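Local atomic coordinates of leucine--tRNA ligase (Agrobacterium radiobacter, PDB entry 5AH5), a protein that probably catalyses the ATP-dependent joining of leucine to tRNA(Leu), releasing AMP and diphosphate. Residues 131-136 / 493-498; 121-124 / 129-132; 782-787 / 791-796. All coordinates share one frame; numbering follows the deposited sequence.

Interaction 1 (131-136 / 493-498). With LSS (5'-O-(L-leucylsulfamoyl)adenosine), chain I.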
loop_
_atom_site.group_PDB
_atom_site.type_symbol
_atom_site.label_atom_id
_atom_site.label_comp_id
_atom_site.label_asym_id
_atom_site.label_seq_id
_atom_site.Cartn_x
_atom_site.Cartn_y
_atom_site.Cartn_z
ATOM N N VAL B 131 21.047 -4.701 -8.336
ATOM C CA VAL B 131 22.014 -4.865 -7.236
ATOM C C VAL B 131 23.056 -3.758 -7.198
ATOM O O VAL B 131 23.383 -3.212 -6.128
ATOM C CB VAL B 131 22.713 -6.267 -7.397
ATOM C CG1 VAL B 131 23.869 -6.430 -6.459
ATOM C CG2 VAL B 131 21.724 -7.367 -7.158
ATOM N N LEU B 132 23.591 -3.415 -8.364
ATOM C CA LEU B 132 24.578 -2.279 -8.491
ATOM C C LEU B 132 23.991 -0.989 -7.885
ATOM O O LEU B 132 24.517 -0.351 -6.908
ATOM C CB LEU B 132 24.940 -2.081 -10.016
ATOM C CG LEU B 132 25.766 -0.812 -10.370
ATOM C CD1 LEU B 132 27.049 -0.698 -9.543
ATOM C CD2 LEU B 132 26.110 -0.797 -11.851
ATOM N N ALA B 133 22.798 -0.660 -8.364
ATOM C CA ALA B 133 22.099 0.503 -7.795
ATOM C C ALA B 133 21.902 0.447 -6.309
ATOM O O ALA B 133 22.212 1.409 -5.587
ATOM C CB ALA B 133 20.782 0.693 -8.508
ATOM N N GLN B 134 21.476 -0.694 -5.781
ATOM C CA GLN B 134 21.201 -0.737 -4.356
ATOM C C GLN B 134 22.448 -0.697 -3.532
ATOM O O GLN B 134 22.465 -0.126 -2.439
ATOM C CB GLN B 134 20.403 -2.008 -4.045
ATOM C CG GLN B 134 19.845 -2.066 -2.634
ATOM C CD GLN B 134 18.599 -2.956 -2.561
ATOM O OE1 GLN B 134 17.552 -2.605 -3.108
ATOM N NE2 GLN B 134 18.720 -4.116 -1.936
ATOM N N GLN B 135 23.528 -1.303 -4.053
ATOM C CA GLN B 135 24.815 -1.301 -3.349
ATOM C C GLN B 135 25.343 0.108 -3.293
ATOM O O GLN B 135 25.824 0.540 -2.247
ATOM C CB GLN B 135 25.782 -2.301 -3.965
ATOM C CG GLN B 135 25.358 -3.743 -3.674
ATOM C CD GLN B 135 26.233 -4.803 -4.364
ATOM O OE1 GLN B 135 26.909 -4.561 -5.375
ATOM N NE2 GLN B 135 26.207 -5.988 -3.806
ATOM N N LYS B 136 25.160 0.864 -4.359
ATOM C CA LYS B 136 25.543 2.294 -4.303
ATOM C C LYS B 136 24.771 3.047 -3.318
ATOM O O LYS B 136 25.347 3.827 -2.522
ATOM C CB LYS B 136 25.409 2.996 -5.632
ATOM C CG LYS B 136 26.347 2.482 -6.681
ATOM C CD LYS B 136 26.157 3.311 -7.939
ATOM C CE LYS B 136 26.999 2.801 -9.063
ATOM N NZ LYS B 136 27.221 3.880 -10.059
ATOM N N SER B 493 12.428 -3.282 -1.930
ATOM C CA SER B 493 11.136 -2.763 -2.216
ATOM C C SER B 493 10.905 -1.407 -1.561
ATOM O O SER B 493 9.864 -0.864 -1.755
ATOM C CB SER B 493 10.071 -3.812 -1.813
ATOM O OG SER B 493 10.116 -4.149 -0.446
ATOM N N SER B 494 11.866 -0.862 -0.785
ATOM C CA SER B 494 11.691 0.408 -0.185
ATOM C C SER B 494 11.857 1.611 -1.134
ATOM O O SER B 494 11.484 2.718 -0.756
ATOM C CB SER B 494 12.615 0.581 1.020
ATOM O OG SER B 494 13.974 0.715 0.617
ATOM N N TRP B 495 12.437 1.398 -2.310
ATOM C CA TRP B 495 12.752 2.447 -3.266
ATOM C C TRP B 495 12.537 2.025 -4.728
ATOM O O TRP B 495 12.802 2.792 -5.633
ATOM C CB TRP B 495 14.176 2.888 -3.049
ATOM C CG TRP B 495 15.210 1.901 -3.586
ATOM C CD1 TRP B 495 15.598 0.757 -2.987
ATOM C CD2 TRP B 495 15.922 1.951 -4.834
ATOM N NE1 TRP B 495 16.526 0.082 -3.762
ATOM C CE2 TRP B 495 16.735 0.795 -4.903
ATOM C CE3 TRP B 495 15.991 2.869 -5.874
ATOM C CZ2 TRP B 495 17.553 0.537 -5.976
ATOM C CZ3 TRP B 495 16.773 2.624 -6.921
ATOM C CH2 TRP B 495 17.591 1.462 -6.970
ATOM N N TYR B 496 12.009 0.834 -4.989
ATOM C CA TYR B 496 11.894 0.360 -6.392
ATOM C C TYR B 496 11.103 1.246 -7.335
ATOM O O TYR B 496 11.312 1.226 -8.571
ATOM C CB TYR B 496 11.265 -1.041 -6.423
ATOM C CG TYR B 496 9.733 -1.147 -6.191
ATOM C CD1 TYR B 496 9.182 -0.980 -4.944
ATOM C CD2 TYR B 496 8.882 -1.454 -7.231
ATOM C CE1 TYR B 496 7.805 -1.106 -4.729
ATOM C CE2 TYR B 496 7.493 -1.589 -7.042
ATOM C CZ TYR B 496 6.962 -1.393 -5.807
ATOM O OH TYR B 496 5.606 -1.515 -5.603
ATOM N N PHE B 497 10.095 1.898 -6.754
ATOM C CA PHE B 497 9.229 2.807 -7.473
ATOM C C PHE B 497 10.020 4.026 -8.017
ATOM O O PHE B 497 9.582 4.671 -8.995
ATOM C CB PHE B 497 8.016 3.260 -6.584
ATOM C CG PHE B 497 8.429 3.693 -5.199
ATOM C CD1 PHE B 497 8.803 4.971 -4.949
ATOM C CD2 PHE B 497 8.527 2.791 -4.177
ATOM C CE1 PHE B 497 9.229 5.341 -3.705
ATOM C CE2 PHE B 497 8.969 3.153 -2.918
ATOM C CZ PHE B 497 9.342 4.430 -2.691
ATOM N N LEU B 498 11.103 4.403 -7.333
ATOM C CA LEU B 498 12.058 5.379 -7.871
ATOM C C LEU B 498 13.020 4.873 -8.949
ATOM O O LEU B 498 13.767 5.696 -9.536
ATOM C CB LEU B 498 12.864 6.035 -6.731
ATOM C CG LEU B 498 12.065 6.545 -5.577
ATOM C CD1 LEU B 498 12.979 6.961 -4.435
ATOM C CD2 LEU B 498 11.123 7.642 -6.060
HETATM C C1 LSS I . 4.049 -8.434 -2.080
HETATM N N1 LSS I . -6.451 -10.722 -2.673
HETATM O O1 LSS I . 3.266 -8.323 -1.163
HETATM S S1 LSS I . 2.732 -10.232 -3.132
HETATM C C2 LSS I . -6.162 -9.448 -2.932
HETATM N N2 LSS I . 3.903 -9.308 -3.059
HETATM O O2 LSS I . -1.952 -7.393 -1.371
HETATM N N3 LSS I . -4.901 -9.005 -3.128
HETATM O O3 LSS I . -0.753 -5.620 -3.109
HETATM C C4 LSS I . -3.887 -9.900 -3.065
HETATM N N4 LSS I . 6.306 -8.029 -3.073
HETATM O O4 LSS I . -1.023 -8.555 -4.589
HETATM C C5 LSS I . -4.120 -11.223 -2.711
HETATM O O5 LSS I . 1.418 -9.342 -3.303
HETATM C C6 LSS I . -5.426 -11.628 -2.490
HETATM N N6 LSS I . -5.664 -12.934 -2.205
HETATM C C7 LSS I . 6.062 -5.059 -2.168
HETATM N N7 LSS I . -2.921 -11.860 -2.674
HETATM C C8 LSS I . -1.951 -10.943 -2.943
HETATM C C9 LSS I . 4.934 -6.090 -2.265
HETATM N N9 LSS I . -2.560 -9.758 -3.209
HETATM C CA LSS I . 5.283 -7.579 -2.092
HETATM C C10 LSS I . 6.556 -5.000 -0.714
HETATM C C11 LSS I . 5.526 -3.694 -2.730
HETATM O O1A LSS I . 2.413 -11.103 -1.992
HETATM C C21 LSS I . -1.932 -8.485 -3.503
HETATM C C22 LSS I . -1.140 -7.970 -2.353
HETATM C C23 LSS I . -0.198 -6.961 -3.015
HETATM C C24 LSS I . 0.005 -7.609 -4.368
HETATM C C25 LSS I . 1.264 -8.477 -4.424
HETATM O O2A LSS I . 2.736 -11.025 -4.343
#
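The indole ring of W495 meets helix 128-143 with its edge. Q134 OE1 and A133 CB lie at that edge, near the ring plane. The ring of Y130, on the same helix, meets the indole at a shallow angle between the planes, and L137 also touches it. The Y496 ring has F39 stacked on it and S493 O at its edge, in plane. At the pyrrole end of the indole edge, W495 NE1 donates to Q134 OE1 at 2.9 Å. The bond is nearly straight at N-H, 171°, and OE1 lies almost in the indole plane. The amide itself is turned well out of that plane, by 67°. At the benzo end, A133 CB packs against W495 CH2 at 3.6 Å. Q134 can reach across because its CG is anti to the backbone N (chi1 -170°) and the chain stays extended beyond it. The other end of its amide is also used: Q134 NE2 bonds to D492 OD1.

The residues on both sides of W495 in the chain, S493 and Y496, line the leucine pocket. Y496 OH lies 3.6 Å from LSS C11, which approaches the ring obliquely. S493 OG lies 3.7 Å from LSS C10. These two carbons are the branch methyls of the leucyl group of the bound adenylate analogue. Y523 hydrogen-bonds to the Y496 hydroxyl.

Q134 and W495 thus form a second shell behind S493 and Y496. The indole N-H is buried and satisfied by a nearly straight bond. The D492 bond fixes which end of the Q134 amide faces the indole.

Interaction 2 (121-124 / 129-132)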
loop_
_atom_site.group_PDB
_atom_site.type_symbol
_atom_site.label_atom_id
_atom_site.label_comp_id
_atom_site.label_asym_id
_atom_site.label_seq_id
_atom_site.Cartn_x
_atom_site.Cartn_y
_atom_site.Cartn_z
ATOM N N ASN B 121 10.110 -0.311 -18.904
ATOM C CA ASN B 121 10.437 0.098 -17.571
ATOM C C ASN B 121 10.495 -1.078 -16.582
ATOM O O ASN B 121 10.659 -0.851 -15.428
ATOM C CB ASN B 121 9.425 1.196 -17.101
ATOM C CG ASN B 121 9.565 2.464 -17.927
ATOM O OD1 ASN B 121 8.964 2.555 -18.953
ATOM N ND2 ASN B 121 10.482 3.361 -17.541
ATOM N N GLU B 122 10.366 -2.301 -17.051
ATOM C CA GLU B 122 10.454 -3.447 -16.166
ATOM C C GLU B 122 11.783 -3.542 -15.417
ATOM O O GLU B 122 12.819 -3.126 -15.920
ATOM C CB GLU B 122 10.238 -4.711 -17.007
ATOM C CG GLU B 122 10.262 -6.079 -16.300
ATOM C CD GLU B 122 10.097 -7.213 -17.289
ATOM O OE1 GLU B 122 10.071 -6.984 -18.522
ATOM O OE2 GLU B 122 9.910 -8.385 -16.872
ATOM N N LEU B 123 11.732 -4.043 -14.192
ATOM C CA LEU B 123 12.918 -4.352 -13.422
ATOM C C LEU B 123 12.709 -5.603 -12.597
ATOM O O LEU B 123 11.592 -6.125 -12.449
ATOM C CB LEU B 123 13.330 -3.208 -12.496
ATOM C CG LEU B 123 12.273 -2.701 -11.512
ATOM C CD1 LEU B 123 12.178 -3.603 -10.252
ATOM C CD2 LEU B 123 12.535 -1.285 -11.038
ATOM N N ALA B 124 13.816 -6.116 -12.083
ATOM C CA ALA B 124 13.766 -7.264 -11.188
ATOM C C ALA B 124 14.790 -6.988 -10.108
ATOM O O ALA B 124 15.924 -6.669 -10.434
ATOM C CB ALA B 124 14.100 -8.487 -11.975
ATOM N N THR B 129 21.943 -5.314 -12.540
ATOM C CA THR B 129 21.752 -3.836 -12.610
ATOM C C THR B 129 21.078 -3.217 -11.368
ATOM O O THR B 129 21.524 -2.198 -10.810
ATOM C CB THR B 129 21.085 -3.420 -13.941
ATOM O OG1 THR B 129 21.234 -2.009 -14.057
ATOM C CG2 THR B 129 19.614 -3.872 -13.993
ATOM N N TYR B 130 20.060 -3.897 -10.841
ATOM C CA TYR B 130 19.415 -3.454 -9.591
ATOM C C TYR B 130 20.311 -3.585 -8.405
ATOM O O TYR B 130 20.436 -2.655 -7.563
ATOM C CB TYR B 130 18.115 -4.227 -9.384
ATOM C CG TYR B 130 17.166 -3.514 -8.464
ATOM C CD1 TYR B 130 17.263 -3.660 -7.096
ATOM C CD2 TYR B 130 16.146 -2.711 -8.978
ATOM C CE1 TYR B 130 16.364 -3.034 -6.245
ATOM C CE2 TYR B 130 15.248 -2.034 -8.132
ATOM C CZ TYR B 130 15.347 -2.197 -6.785
ATOM O OH TYR B 130 14.465 -1.555 -5.958
ATOM N N VAL B 131 21.047 -4.701 -8.336
ATOM C CA VAL B 131 22.014 -4.865 -7.236
ATOM C C VAL B 131 23.056 -3.758 -7.198
ATOM O O VAL B 131 23.383 -3.212 -6.128
ATOM C CB VAL B 131 22.713 -6.267 -7.397
ATOM C CG1 VAL B 131 23.869 -6.430 -6.459
ATOM C CG2 VAL B 131 21.724 -7.367 -7.158
ATOM N N LEU B 132 23.591 -3.415 -8.364
ATOM C CA LEU B 132 24.578 -2.279 -8.491
ATOM C C LEU B 132 23.991 -0.989 -7.885
ATOM O O LEU B 132 24.517 -0.351 -6.908
ATOM C CB LEU B 132 24.940 -2.081 -10.016
ATOM C CG LEU B 132 25.766 -0.812 -10.370
ATOM C CD1 LEU B 132 27.049 -0.698 -9.543
ATOM C CD2 LEU B 132 26.110 -0.797 -11.851
#
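The backbone is extended from E122 to A124, and A124 faces the first turns of helix 128-143, with A124 CA 7.0 Å from Y130 CA. Y130 carries the helix side of the contact. Its CB packs against A124 O at 3.4 Å. That oxygen is also hydrogen-bonded to S127 OG, just before helix 128-143.

The Y130 ring projects back toward the loop, because chi1 of -159° sets CG trans to the backbone N. L123 meets the ring with the fork of its side chain. L123 CD1 and L123 CD2 are both 4.0 Å from Y130 CE2, and CD2 comes in at the ring edge, near its plane. This part of the contact is apolar. The polar end of the tyrosine is satisfied further on, where Y130 OH bonds to D492 O.

The contact folds the loop after helix 95-112 back onto the start of helix 128-143. E122 ties the loop to helix 95-112 through a salt bridge with K107. Far along the chain, R499 and Y500, in the loop between helices 489-492 and 511-517, also pack on L123.

Interaction 3 (782-787 / 791-796)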
loop_
_atom_site.group_PDB
_atom_site.type_symbol
_atom_site.label_atom_id
_atom_site.label_comp_id
_atom_site.label_asym_id
_atom_site.label_seq_id
_atom_site.Cartn_x
_atom_site.Cartn_y
_atom_site.Cartn_z
ATOM N N THR B 782 -46.616 26.160 -9.866
ATOM C CA THR B 782 -46.936 24.803 -10.317
ATOM C C THR B 782 -47.013 23.787 -9.162
ATOM O O THR B 782 -47.939 22.947 -9.123
ATOM C CB THR B 782 -45.937 24.327 -11.392
ATOM O OG1 THR B 782 -45.961 25.289 -12.443
ATOM C CG2 THR B 782 -46.315 22.916 -11.970
ATOM N N VAL B 783 -46.098 23.903 -8.220
ATOM C CA VAL B 783 -46.043 23.036 -7.023
ATOM C C VAL B 783 -47.299 23.239 -6.142
ATOM O O VAL B 783 -47.890 22.277 -5.670
ATOM C CB VAL B 783 -44.767 23.245 -6.145
ATOM C CG1 VAL B 783 -44.755 22.299 -4.962
ATOM C CG2 VAL B 783 -43.502 22.981 -6.935
ATOM N N LEU B 784 -47.700 24.482 -5.936
ATOM C CA LEU B 784 -48.817 24.805 -5.032
ATOM C C LEU B 784 -50.113 24.340 -5.615
ATOM O O LEU B 784 -51.016 24.063 -4.876
ATOM C CB LEU B 784 -48.900 26.292 -4.666
ATOM C CG LEU B 784 -47.676 26.777 -3.894
ATOM C CD1 LEU B 784 -47.705 28.296 -3.740
ATOM C CD2 LEU B 784 -47.577 26.056 -2.583
ATOM N N ALA B 785 -50.153 24.192 -6.922
ATOM C CA ALA B 785 -51.279 23.633 -7.617
ATOM C C ALA B 785 -51.413 22.131 -7.596
ATOM O O ALA B 785 -52.486 21.658 -7.831
ATOM C CB ALA B 785 -51.263 24.112 -9.068
ATOM N N LEU B 786 -50.384 21.359 -7.271
ATOM C CA LEU B 786 -50.551 19.923 -7.192
ATOM C C LEU B 786 -51.616 19.521 -6.167
ATOM O O LEU B 786 -51.678 20.102 -5.085
ATOM C CB LEU B 786 -49.246 19.249 -6.805
ATOM C CG LEU B 786 -48.058 19.540 -7.721
ATOM C CD1 LEU B 786 -46.793 18.979 -7.080
ATOM C CD2 LEU B 786 -48.320 18.935 -9.106
ATOM N N PRO B 787 -52.438 18.517 -6.486
ATOM C CA PRO B 787 -53.507 18.221 -5.540
ATOM C C PRO B 787 -53.088 17.869 -4.145
ATOM O O PRO B 787 -53.754 18.244 -3.162
ATOM C CB PRO B 787 -54.200 17.001 -6.174
ATOM C CG PRO B 787 -54.049 17.226 -7.627
ATOM C CD PRO B 787 -52.715 17.933 -7.819
ATOM N N SER B 791 -53.986 20.022 -0.970
ATOM C CA SER B 791 -54.658 19.303 0.108
ATOM C C SER B 791 -53.945 19.545 1.442
ATOM O O SER B 791 -54.539 19.988 2.399
ATOM C CB SER B 791 -54.738 17.803 -0.196
ATOM O OG SER B 791 -55.505 17.548 -1.373
ATOM N N ARG B 792 -52.652 19.294 1.474
ATOM C CA ARG B 792 -51.876 19.401 2.705
ATOM C C ARG B 792 -51.707 20.821 3.214
ATOM O O ARG B 792 -51.477 20.994 4.384
ATOM C CB ARG B 792 -50.515 18.784 2.504
ATOM C CG ARG B 792 -50.590 17.275 2.588
ATOM C CD ARG B 792 -49.425 16.636 1.902
ATOM N NE ARG B 792 -49.729 15.217 1.711
ATOM C CZ ARG B 792 -49.417 14.281 2.583
ATOM N NH1 ARG B 792 -48.805 14.580 3.737
ATOM N NH2 ARG B 792 -49.752 13.037 2.321
ATOM N N LEU B 793 -51.799 21.822 2.348
ATOM C CA LEU B 793 -51.785 23.229 2.755
ATOM C C LEU B 793 -53.179 23.826 2.900
ATOM O O LEU B 793 -53.296 25.041 3.066
ATOM C CB LEU B 793 -51.007 24.103 1.753
ATOM C CG LEU B 793 -49.604 23.676 1.307
ATOM C CD1 LEU B 793 -48.833 24.830 0.688
ATOM C CD2 LEU B 793 -48.818 23.009 2.418
ATOM N N SER B 794 -54.244 23.037 2.817
ATOM C CA SER B 794 -55.579 23.671 2.847
ATOM C C SER B 794 -55.899 24.255 4.242
ATOM O O SER B 794 -56.745 25.129 4.336
ATOM C CB SER B 794 -56.681 22.699 2.428
ATOM O OG SER B 794 -56.629 21.639 3.340
ATOM N N ASP B 795 -55.203 23.811 5.288
ATOM C CA ASP B 795 -55.373 24.369 6.655
ATOM C C ASP B 795 -54.053 24.849 7.304
ATOM O O ASP B 795 -53.910 24.845 8.507
ATOM C CB ASP B 795 -56.075 23.318 7.572
ATOM C CG ASP B 795 -55.197 22.069 7.860
ATOM O OD1 ASP B 795 -54.380 21.658 6.976
ATOM O OD2 ASP B 795 -55.331 21.493 8.976
ATOM N N ARG B 796 -53.078 25.219 6.490
ATOM C CA ARG B 796 -51.745 25.528 6.939
ATOM C C ARG B 796 -51.242 26.640 6.036
ATOM O O ARG B 796 -51.636 26.712 4.862
ATOM C CB ARG B 796 -50.840 24.298 6.832
ATOM C CG ARG B 796 -51.427 23.037 7.440
ATOM C CD ARG B 796 -50.503 21.834 7.373
ATOM N NE ARG B 796 -49.397 21.989 8.269
ATOM C CZ ARG B 796 -48.428 21.093 8.454
ATOM N NH1 ARG B 796 -48.407 19.937 7.777
ATOM N NH2 ARG B 796 -47.451 21.376 9.324
#
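A bend between two consecutive helices, 776-785 and 787-792, brings these segments together at the surface of the C-terminal domain. The helices lie against a mixed four-stranded sheet. L786 sits at the N-cap position of the second helix, and P787 is its first residue.

P787 O is gripped twice by S791. S791 N donates to P787 O at 2.8 Å, a regular helical bond four residues back. S791 OG donates to the same P787 O at 2.6 Å. The two donors arrive from opposite faces of the carbonyl plane. With chi1 of -62° the hydroxyl swings back along the helix to reach it.

The apolar part is small. L784 CD2 touches L793 CD1 at 3.7 Å, and the two side chains cross at about a right angle. L793 also rests on V813 of the sheet, while V783 beside L784 packs on I809 and L811. Outside the two segments, R792 NH2 forms a salt bridge to a phosphate of the bound tRNA, so this bend borders the RNA.

L793 leaves the helix and starts a type I turn that runs to R796. Just there, S791 O accepts two bonds, from S794 N at 3.1 Å and from S794 OG at 2.8 Å.

Interactions 1 and 2 are neighbours, with centres 8 Å apart. Both use helix 128-143 and share V131 and L132. Interaction 2 comes first in the chain and is local. Interaction 1 starts where it ends and reaches 357 residues on, to the loop at 493-498. They also touch directly: Y130 OH is 3.2 Å from Y496 CA. The helix start, its preceding loop and the pocket loop thus form one packed unit behind the leucyl group. Interaction 3 comes last, its centre about 73 Å from that of interaction 1 and about 74 Å from that of interaction 2, on the opposite side of the chain's centre. It belongs to the C-terminal domain, which meets the tRNA far from the leucine pocket.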